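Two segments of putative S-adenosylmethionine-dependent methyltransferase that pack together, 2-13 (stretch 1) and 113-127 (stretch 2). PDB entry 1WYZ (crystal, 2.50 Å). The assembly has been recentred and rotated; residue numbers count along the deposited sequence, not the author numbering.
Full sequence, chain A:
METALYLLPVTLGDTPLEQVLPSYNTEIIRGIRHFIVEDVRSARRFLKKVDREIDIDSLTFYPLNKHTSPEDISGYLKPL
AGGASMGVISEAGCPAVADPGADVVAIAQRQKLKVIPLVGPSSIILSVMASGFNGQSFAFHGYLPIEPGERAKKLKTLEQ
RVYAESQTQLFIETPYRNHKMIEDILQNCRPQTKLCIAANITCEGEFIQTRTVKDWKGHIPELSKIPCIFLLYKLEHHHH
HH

Stretch 1, residues 2-13: ETALYLLPVTLG
Stretch 2 113-127: LKVIPLVGPSSIILS

How does stretch 1 enter the contact? Glu2 stays clear of stretch 2, its CB pointing away, and Thr3 (phi/psi -69/103°, chi1 t) only grazes it. Ala4, almost fully extended at -175/-179°, is the first residue to turn its CB toward the partner. That methyl lies 3.2 Å from Lys114 O and 3.8 Å from Ile116 CG2. Ala4 CA and Lys114 CA are 4.8 Å apart, the same spacing that the strand pairs keep. Lys114 starts out sideways (chi1 t, chi2 p, chi3 t, chi4 m), and its aliphatic part passes Ala4, CG lying 3.2 Å from Ala4 CB, before its end leads away.

What joins the backbones from Leu5 to Leu7? Both strands run the same way, their axes crossing at -23° and approaching to 4.7 Å, in a parallel register that pairs Leu5 with Val115, Tyr6 with Ile116 and Leu7 with Pro117, at CA–CA distances of 4.8, 4.9 and 4.7 Å. Leu5 N donates to Lys114 O at 2.8 Å, Ile116 N to Leu5 O at 3.0 Å, and Leu7 N to Ile116 O at 3.0 Å; a weak bond from Leu118 N to Leu7 O, 3.3 Å, closes the ladder. Leu5 and Leu7 thus supply both NH and CO, skipping Tyr6, as parallel pairing requires. Pro117 has no NH to give, but its place in the register asks for none. Between these bonds, Val115 CA approaches Leu5 O at 3.5 Å and Tyr6 CA approaches Ile116 O at 3.3 Å, both as CA-H...O contacts.

Which side chains meet on the two faces of this sheet? One face carries Leu5 (-98/101°, chi1 t, chi2 p), Leu7 (-85/101°, chi1 m, chi2 23°), Val115 (chi1 t) and Pro117; Leu7 CD2 packs 3.7 Å from Val115 CG1. Tyr6 (-84/121°, chi1 m, chi2 -87°) and Ile116 (-144/116°, chi1 and chi2 t) share the other. There Ile116 CG2 sits over the tyrosine ring, 3.7 Å from its centroid and 20° off the normal, a CH-pi contact, while Leu118 CD2 lies at the ring edge, 3.9 Å from Tyr6 CD1. Leu8 (-87/115°, chi1 m, chi2 t) points away at CB, yet its CD2 returns to 3.7 Å from Leu118 CD1.

How does the contact continue beyond the strands? Pro9 (-85/152°, C-gamma endo) points toward stretch 2, its CG 3.3 Å from Leu118 O and 3.6 Å from Gly120 CA. Gly120 (-157/170°) leaves room here: an ideal CB would lie 2.3 Å from Pro9 CB, a clash. After Val10 and Thr11, whose CBs point away, Leu12 (-74/-33°, chi1 -111°, chi2 p) reaches across, CD1 lying 3.7 Å from Pro121 CG and CD2 4.3 Å from Leu126 CD1. It thereby covers the start of the helix from Ser123, where Ser122 OG accepts weak capping bonds from Ile124 N (3.2 Å) and Ile125 N (3.3 Å).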

ATOM      1  N   GLU A   2      11.177 -12.877 -15.048  1.00 68.28           N
ATOM      2  CA  GLU A   2      12.568 -12.341 -14.952  1.00 68.84           C
ATOM      3  C   GLU A   2      12.744 -11.153 -15.890  1.00 67.85           C
ATOM      4  O   GLU A   2      12.922 -10.028 -15.434  1.00 69.00           O
ATOM      5  CB  GLU A   2      13.584 -13.433 -15.299  1.00 55.38           C
ATOM      6  CG  GLU A   2      15.045 -13.038 -15.110  1.00 57.43           C
ATOM      7  CD  GLU A   2      15.426 -12.874 -13.654  1.00 59.74           C
ATOM      8  OE1 GLU A   2      15.033 -13.738 -12.845  1.00 61.31           O
ATOM      9  OE2 GLU A   2      16.126 -11.891 -13.319  1.00 60.60           O
ATOM     10  N   THR A   3      12.698 -11.393 -17.197  1.00 51.32           N
ATOM     11  CA  THR A   3      12.859 -10.302 -18.150  1.00 49.90           C
ATOM     12  C   THR A   3      11.626  -9.403 -18.074  1.00 48.64           C
ATOM     13  O   THR A   3      10.554  -9.744 -18.586  1.00 49.74           O
ATOM     14  CB  THR A   3      13.055 -10.840 -19.591  1.00 52.25           C
ATOM     15  OG1 THR A   3      12.960  -9.755 -20.523  1.00 52.98           O
ATOM     16  CG2 THR A   3      12.015 -11.896 -19.919  1.00 53.75           C
ATOM     17  N   ALA A   4      11.787  -8.259 -17.411  1.00 53.06           N
ATOM     18  CA  ALA A   4      10.695  -7.312 -17.228  1.00 49.31           C
ATOM     19  C   ALA A   4      11.154  -6.026 -16.542  1.00 46.24           C
ATOM     20  O   ALA A   4      12.335  -5.858 -16.237  1.00 45.81           O
ATOM     21  CB  ALA A   4       9.588  -7.961 -16.402  1.00 35.00           C
ATOM     22  N   LEU A   5      10.203  -5.119 -16.320  1.00 33.12           N
ATOM     23  CA  LEU A   5      10.463  -3.853 -15.647  1.00 30.25           C
ATOM     24  C   LEU A   5      10.059  -4.014 -14.181  1.00 29.80           C
ATOM     25  O   LEU A   5       8.873  -3.968 -13.830  1.00 26.98           O
ATOM     26  CB  LEU A   5       9.656  -2.709 -16.290  1.00 36.21           C
ATOM     27  CG  LEU A   5       9.825  -1.301 -15.680  1.00 35.62           C
ATOM     28  CD1 LEU A   5      11.249  -0.789 -15.916  1.00 34.38           C
ATOM     29  CD2 LEU A   5       8.820  -0.340 -16.292  1.00 31.30           C
ATOM     30  N   TYR A   6      11.063  -4.227 -13.339  1.00 34.52           N
ATOM     31  CA  TYR A   6      10.876  -4.394 -11.910  1.00 33.65           C
ATOM     32  C   TYR A   6      10.801  -3.034 -11.214  1.00 34.53           C
ATOM     33  O   TYR A   6      11.734  -2.231 -11.302  1.00 36.67           O
ATOM     34  CB  TYR A   6      12.043  -5.193 -11.339  1.00 33.19           C
ATOM     35  CG  TYR A   6      11.983  -6.686 -11.609  1.00 33.97           C
ATOM     36  CD1 TYR A   6      11.288  -7.540 -10.754  1.00 34.04           C
ATOM     37  CD2 TYR A   6      12.667  -7.251 -12.682  1.00 31.78           C
ATOM     38  CE1 TYR A   6      11.282  -8.918 -10.951  1.00 31.83           C
ATOM     39  CE2 TYR A   6      12.669  -8.631 -12.889  1.00 31.15           C
ATOM     40  CZ  TYR A   6      11.975  -9.462 -12.015  1.00 32.85           C
ATOM     41  OH  TYR A   6      11.988 -10.833 -12.192  1.00 34.03           O
ATOM     42  N   LEU A   7       9.686  -2.768 -10.541  1.00 30.79           N
ATOM     43  CA  LEU A   7       9.495  -1.517  -9.810  1.00 29.83           C
ATOM     44  C   LEU A   7      10.116  -1.695  -8.432  1.00 31.05           C
ATOM     45  O   LEU A   7       9.507  -2.294  -7.554  1.00 31.03           O
ATOM     46  CB  LEU A   7       8.004  -1.222  -9.691  1.00 22.91           C
ATOM     47  CG  LEU A   7       7.362  -0.420 -10.835  1.00 21.68           C
ATOM     48  CD1 LEU A   7       8.160  -0.549 -12.111  1.00 14.66           C
ATOM     49  CD2 LEU A   7       5.924  -0.880 -11.020  1.00 19.23           C
ATOM     50  N   LEU A   8      11.322  -1.159  -8.249  1.00 33.83           N
ATOM     51  CA  LEU A   8      12.066  -1.298  -6.987  1.00 36.66           C
ATOM     52  C   LEU A   8      11.851  -0.305  -5.830  1.00 34.96           C
ATOM     53  O   LEU A   8      12.154   0.874  -5.953  1.00 37.39           O
ATOM     54  CB  LEU A   8      13.565  -1.324  -7.299  1.00 45.13           C
ATOM     55  CG  LEU A   8      13.988  -2.263  -8.427  1.00 45.14           C
ATOM     56  CD1 LEU A   8      15.490  -2.158  -8.625  1.00 45.50           C
ATOM     57  CD2 LEU A   8      13.575  -3.690  -8.078  1.00 46.26           C
ATOM     58  N   PRO A   9      11.322  -0.774  -4.690  1.00 25.54           N
ATOM     59  CA  PRO A   9      11.132   0.178  -3.588  1.00 25.76           C
ATOM     60  C   PRO A   9      12.367   0.402  -2.693  1.00 25.13           C
ATOM     61  O   PRO A   9      13.223  -0.470  -2.567  1.00 25.12           O
ATOM     62  CB  PRO A   9       9.934  -0.403  -2.827  1.00 30.72           C
ATOM     63  CG  PRO A   9       9.962  -1.873  -3.151  1.00 28.11           C
ATOM     64  CD  PRO A   9      10.382  -1.910  -4.589  1.00 29.27           C
ATOM     65  N   VAL A  10      12.461   1.583  -2.090  1.00 37.92           N
ATOM     66  CA  VAL A  10      13.585   1.917  -1.192  1.00 40.50           C
ATOM     67  C   VAL A  10      13.053   2.163   0.224  1.00 41.58           C
ATOM     68  O   VAL A  10      11.855   2.010   0.469  1.00 40.48           O
ATOM     69  CB  VAL A  10      14.342   3.203  -1.654  1.00 30.29           C
ATOM     70  CG1 VAL A  10      14.938   3.002  -3.043  1.00 28.29           C
ATOM     71  CG2 VAL A  10      13.393   4.396  -1.644  1.00 28.26           C
ATOM     72  N   THR A  11      13.930   2.555   1.145  1.00 37.86           N
ATOM     73  CA  THR A  11      13.513   2.805   2.529  1.00 39.72           C
ATOM     74  C   THR A  11      12.723   4.106   2.698  1.00 41.49           C
ATOM     75  O   THR A  11      12.935   5.073   1.967  1.00 42.99           O
ATOM     76  CB  THR A  11      14.725   2.883   3.492  1.00 49.82           C
ATOM     77  OG1 THR A  11      15.572   3.974   3.112  1.00 50.85           O
ATOM     78  CG2 THR A  11      15.522   1.585   3.471  1.00 48.23           C
ATOM     79  N   LEU A  12      11.816   4.116   3.672  1.00 40.49           N
ATOM     80  CA  LEU A  12      10.997   5.287   3.969  1.00 41.71           C
ATOM     81  C   LEU A  12      11.863   6.335   4.669  1.00 41.81           C
ATOM     82  O   LEU A  12      11.669   7.535   4.495  1.00 41.78           O
ATOM     83  CB  LEU A  12       9.815   4.893   4.870  1.00 53.25           C
ATOM     84  CG  LEU A  12       8.369   4.920   4.336  1.00 54.06           C
ATOM     85  CD1 LEU A  12       8.279   4.289   2.947  1.00 53.39           C
ATOM     86  CD2 LEU A  12       7.465   4.185   5.316  1.00 50.31           C
ATOM     87  N   GLY A  13      12.825   5.875   5.460  1.00 39.87           N
ATOM     88  CA  GLY A  13      13.707   6.796   6.156  1.00 39.65           C
ATOM     89  C   GLY A  13      15.119   6.253   6.254  1.00 39.06           C
ATOM     90  O   GLY A  13      15.611   5.616   5.328  1.00 38.10           O
ATOM     91  N   LEU A 113       4.881  -4.202 -22.223  1.00 35.22           N
ATOM     92  CA  LEU A 113       6.082  -4.793 -21.632  1.00 33.51           C
ATOM     93  C   LEU A 113       5.670  -5.324 -20.264  1.00 33.58           C
ATOM     94  O   LEU A 113       4.749  -4.779 -19.634  1.00 31.82           O
ATOM     95  CB  LEU A 113       7.180  -3.746 -21.434  1.00 27.09           C
ATOM     96  CG  LEU A 113       7.789  -3.055 -22.649  1.00 29.45           C
ATOM     97  CD1 LEU A 113       8.762  -1.967 -22.155  1.00 27.21           C
ATOM     98  CD2 LEU A 113       8.479  -4.084 -23.558  1.00 24.55           C
ATOM     99  N   LYS A 114       6.354  -6.373 -19.804  1.00 27.63           N
ATOM    100  CA  LYS A 114       6.068  -6.976 -18.499  1.00 27.71           C
ATOM    101  C   LYS A 114       6.520  -6.085 -17.344  1.00 27.92           C
ATOM    102  O   LYS A 114       7.662  -5.623 -17.296  1.00 25.24           O
ATOM    103  CB  LYS A 114       6.752  -8.346 -18.374  1.00 38.63           C
ATOM    104  CG  LYS A 114       6.589  -9.013 -17.018  1.00 38.47           C
ATOM    105  CD  LYS A 114       5.135  -9.238 -16.720  1.00 42.13           C
ATOM    106  CE  LYS A 114       4.958 -10.183 -15.558  1.00 44.65           C
ATOM    107  NZ  LYS A 114       5.591 -11.494 -15.851  1.00 47.95           N
ATOM    108  N   VAL A 115       5.607  -5.869 -16.408  1.00 37.71           N
ATOM    109  CA  VAL A 115       5.866  -5.037 -15.244  1.00 36.79           C
ATOM    110  C   VAL A 115       5.642  -5.880 -13.988  1.00 37.17           C
ATOM    111  O   VAL A 115       4.675  -6.649 -13.899  1.00 35.26           O
ATOM    112  CB  VAL A 115       4.899  -3.823 -15.215  1.00 25.55           C
ATOM    113  CG1 VAL A 115       5.202  -2.917 -14.025  1.00 25.03           C
ATOM    114  CG2 VAL A 115       5.008  -3.065 -16.510  1.00 24.56           C
ATOM    115  N   ILE A 116       6.544  -5.749 -13.024  1.00 28.72           N
ATOM    116  CA  ILE A 116       6.409  -6.494 -11.790  1.00 30.02           C
ATOM    117  C   ILE A 116       6.879  -5.667 -10.595  1.00 29.19           C
ATOM    118  O   ILE A 116       8.042  -5.278 -10.497  1.00 28.20           O
ATOM    119  CB  ILE A 116       7.150  -7.856 -11.908  1.00 41.92           C
ATOM    120  CG1 ILE A 116       7.435  -8.432 -10.526  1.00 43.29           C
ATOM    121  CG2 ILE A 116       8.385  -7.701 -12.756  1.00 41.12           C
ATOM    122  CD1 ILE A 116       7.853  -9.901 -10.514  1.00 47.00           C
ATOM    123  N   PRO A 117       5.949  -5.359  -9.677  1.00 32.16           N
ATOM    124  CA  PRO A 117       6.247  -4.569  -8.479  1.00 30.26           C
ATOM    125  C   PRO A 117       6.746  -5.452  -7.319  1.00 29.70           C
ATOM    126  O   PRO A 117       6.204  -6.526  -7.074  1.00 27.19           O
ATOM    127  CB  PRO A 117       4.898  -3.928  -8.170  1.00 24.28           C
ATOM    128  CG  PRO A 117       3.954  -5.086  -8.438  1.00 24.01           C
ATOM    129  CD  PRO A 117       4.506  -5.676  -9.749  1.00 23.74           C
ATOM    130  N   LEU A 118       7.784  -5.005  -6.619  1.00 36.46           N
ATOM    131  CA  LEU A 118       8.302  -5.780  -5.497  1.00 37.19           C
ATOM    132  C   LEU A 118       7.844  -5.161  -4.176  1.00 36.89           C
ATOM    133  O   LEU A 118       7.596  -3.954  -4.102  1.00 36.43           O
ATOM    134  CB  LEU A 118       9.832  -5.855  -5.555  1.00 25.45           C
ATOM    135  CG  LEU A 118      10.437  -6.471  -6.821  1.00 26.08           C
ATOM    136  CD1 LEU A 118      11.934  -6.686  -6.603  1.00 24.20           C
ATOM    137  CD2 LEU A 118       9.761  -7.806  -7.150  1.00 24.86           C
ATOM    138  N   VAL A 119       7.727  -5.984  -3.139  1.00 28.60           N
ATOM    139  CA  VAL A 119       7.269  -5.508  -1.841  1.00 29.68           C
ATOM    140  C   VAL A 119       8.195  -4.481  -1.192  1.00 29.09           C
ATOM    141  O   VAL A 119       9.415  -4.607  -1.212  1.00 29.36           O
ATOM    142  CB  VAL A 119       7.056  -6.681  -0.870  1.00 31.37           C
ATOM    143  CG1 VAL A 119       6.554  -6.163   0.463  1.00 33.73           C
ATOM    144  CG2 VAL A 119       6.054  -7.660  -1.452  1.00 32.96           C
ATOM    145  N   GLY A 120       7.594  -3.454  -0.613  1.00 33.70           N
ATOM    146  CA  GLY A 120       8.389  -2.431   0.024  1.00 35.51           C
ATOM    147  C   GLY A 120       7.580  -1.686   1.057  1.00 35.72           C
ATOM    148  O   GLY A 120       6.362  -1.860   1.140  1.00 36.84           O
ATOM    149  N   PRO A 121       8.229  -0.851   1.870  1.00 27.99           N
ATOM    150  CA  PRO A 121       7.431  -0.142   2.859  1.00 28.76           C
ATOM    151  C   PRO A 121       6.574   0.915   2.165  1.00 29.69           C
ATOM    152  O   PRO A 121       7.030   1.598   1.244  1.00 29.09           O
ATOM    153  CB  PRO A 121       8.490   0.456   3.778  1.00 30.68           C
ATOM    154  CG  PRO A 121       9.571   0.828   2.815  1.00 29.96           C
ATOM    155  CD  PRO A 121       9.626  -0.385   1.876  1.00 29.91           C
ATOM    156  N   SER A 122       5.316   1.005   2.584  1.00 34.53           N
ATOM    157  CA  SER A 122       4.377   1.993   2.061  1.00 33.76           C
ATOM    158  C   SER A 122       3.786   2.676   3.279  1.00 34.74           C
ATOM    159  O   SER A 122       3.081   2.041   4.075  1.00 35.57           O
ATOM    160  CB  SER A 122       3.242   1.342   1.264  1.00 33.36           C
ATOM    161  OG  SER A 122       2.190   2.276   1.026  1.00 32.93           O
ATOM    162  N   SER A 123       4.080   3.961   3.438  1.00 26.02           N
ATOM    163  CA  SER A 123       3.552   4.697   4.571  1.00 26.44           C
ATOM    164  C   SER A 123       2.034   4.700   4.472  1.00 26.62           C
ATOM    165  O   SER A 123       1.346   4.853   5.472  1.00 26.54           O
ATOM    166  CB  SER A 123       4.091   6.128   4.573  1.00 36.07           C
ATOM    167  OG  SER A 123       3.858   6.745   3.333  1.00 35.45           O
ATOM    168  N   ILE A 124       1.511   4.522   3.264  1.00 36.04           N
ATOM    169  CA  ILE A 124       0.072   4.493   3.088  1.00 34.49           C
ATOM    170  C   ILE A 124      -0.583   3.260   3.724  1.00 34.69           C
ATOM    171  O   ILE A 124      -1.467   3.421   4.565  1.00 33.61           O
ATOM    172  CB  ILE A 124      -0.307   4.602   1.593  1.00 50.29           C
ATOM    173  CG1 ILE A 124      -0.148   6.048   1.135  1.00 49.46           C
ATOM    174  CG2 ILE A 124      -1.768   4.192   1.372  1.00 53.67           C
ATOM    175  CD1 ILE A 124       1.295   6.504   0.936  1.00 63.74           C
ATOM    176  N   ILE A 125      -0.158   2.043   3.361  1.00 33.90           N
ATOM    177  CA  ILE A 125      -0.788   0.849   3.955  1.00 35.46           C
ATOM    178  C   ILE A 125      -0.344   0.595   5.397  1.00 33.65           C
ATOM    179  O   ILE A 125      -1.124   0.097   6.205  1.00 33.27           O
ATOM    180  CB  ILE A 125      -0.535  -0.459   3.146  1.00 52.76           C
ATOM    181  CG1 ILE A 125       0.865  -0.986   3.432  1.00 54.67           C
ATOM    182  CG2 ILE A 125      -0.721  -0.209   1.648  1.00 54.95           C
ATOM    183  CD1 ILE A 125       1.093  -2.444   3.060  1.00 51.49           C
ATOM    184  N   LEU A 126       0.908   0.918   5.716  1.00 30.29           N
ATOM    185  CA  LEU A 126       1.404   0.742   7.075  1.00 27.97           C
ATOM    186  C   LEU A 126       0.559   1.606   8.015  1.00 28.53           C
ATOM    187  O   LEU A 126       0.200   1.175   9.121  1.00 27.11           O
ATOM    188  CB  LEU A 126       2.884   1.136   7.162  1.00 24.00           C
ATOM    189  CG  LEU A 126       3.844   0.087   6.577  1.00 26.46           C
ATOM    190  CD1 LEU A 126       5.255   0.660   6.416  1.00 23.03           C
ATOM    191  CD2 LEU A 126       3.855  -1.156   7.482  1.00 23.56           C
ATOM    192  N   SER A 127       0.229   2.818   7.564  1.00 24.20           N
ATOM    193  CA  SER A 127      -0.593   3.745   8.355  1.00 26.40           C
ATOM    194  C   SER A 127      -1.980   3.189   8.571  1.00 23.79           C
ATOM    195  O   SER A 127      -2.465   3.136   9.694  1.00 24.35           O
ATOM    196  CB  SER A 127      -0.714   5.108   7.666  1.00 39.64           C
ATOM    197  OG  SER A 127       0.445   5.881   7.899  1.00 48.46           O
TER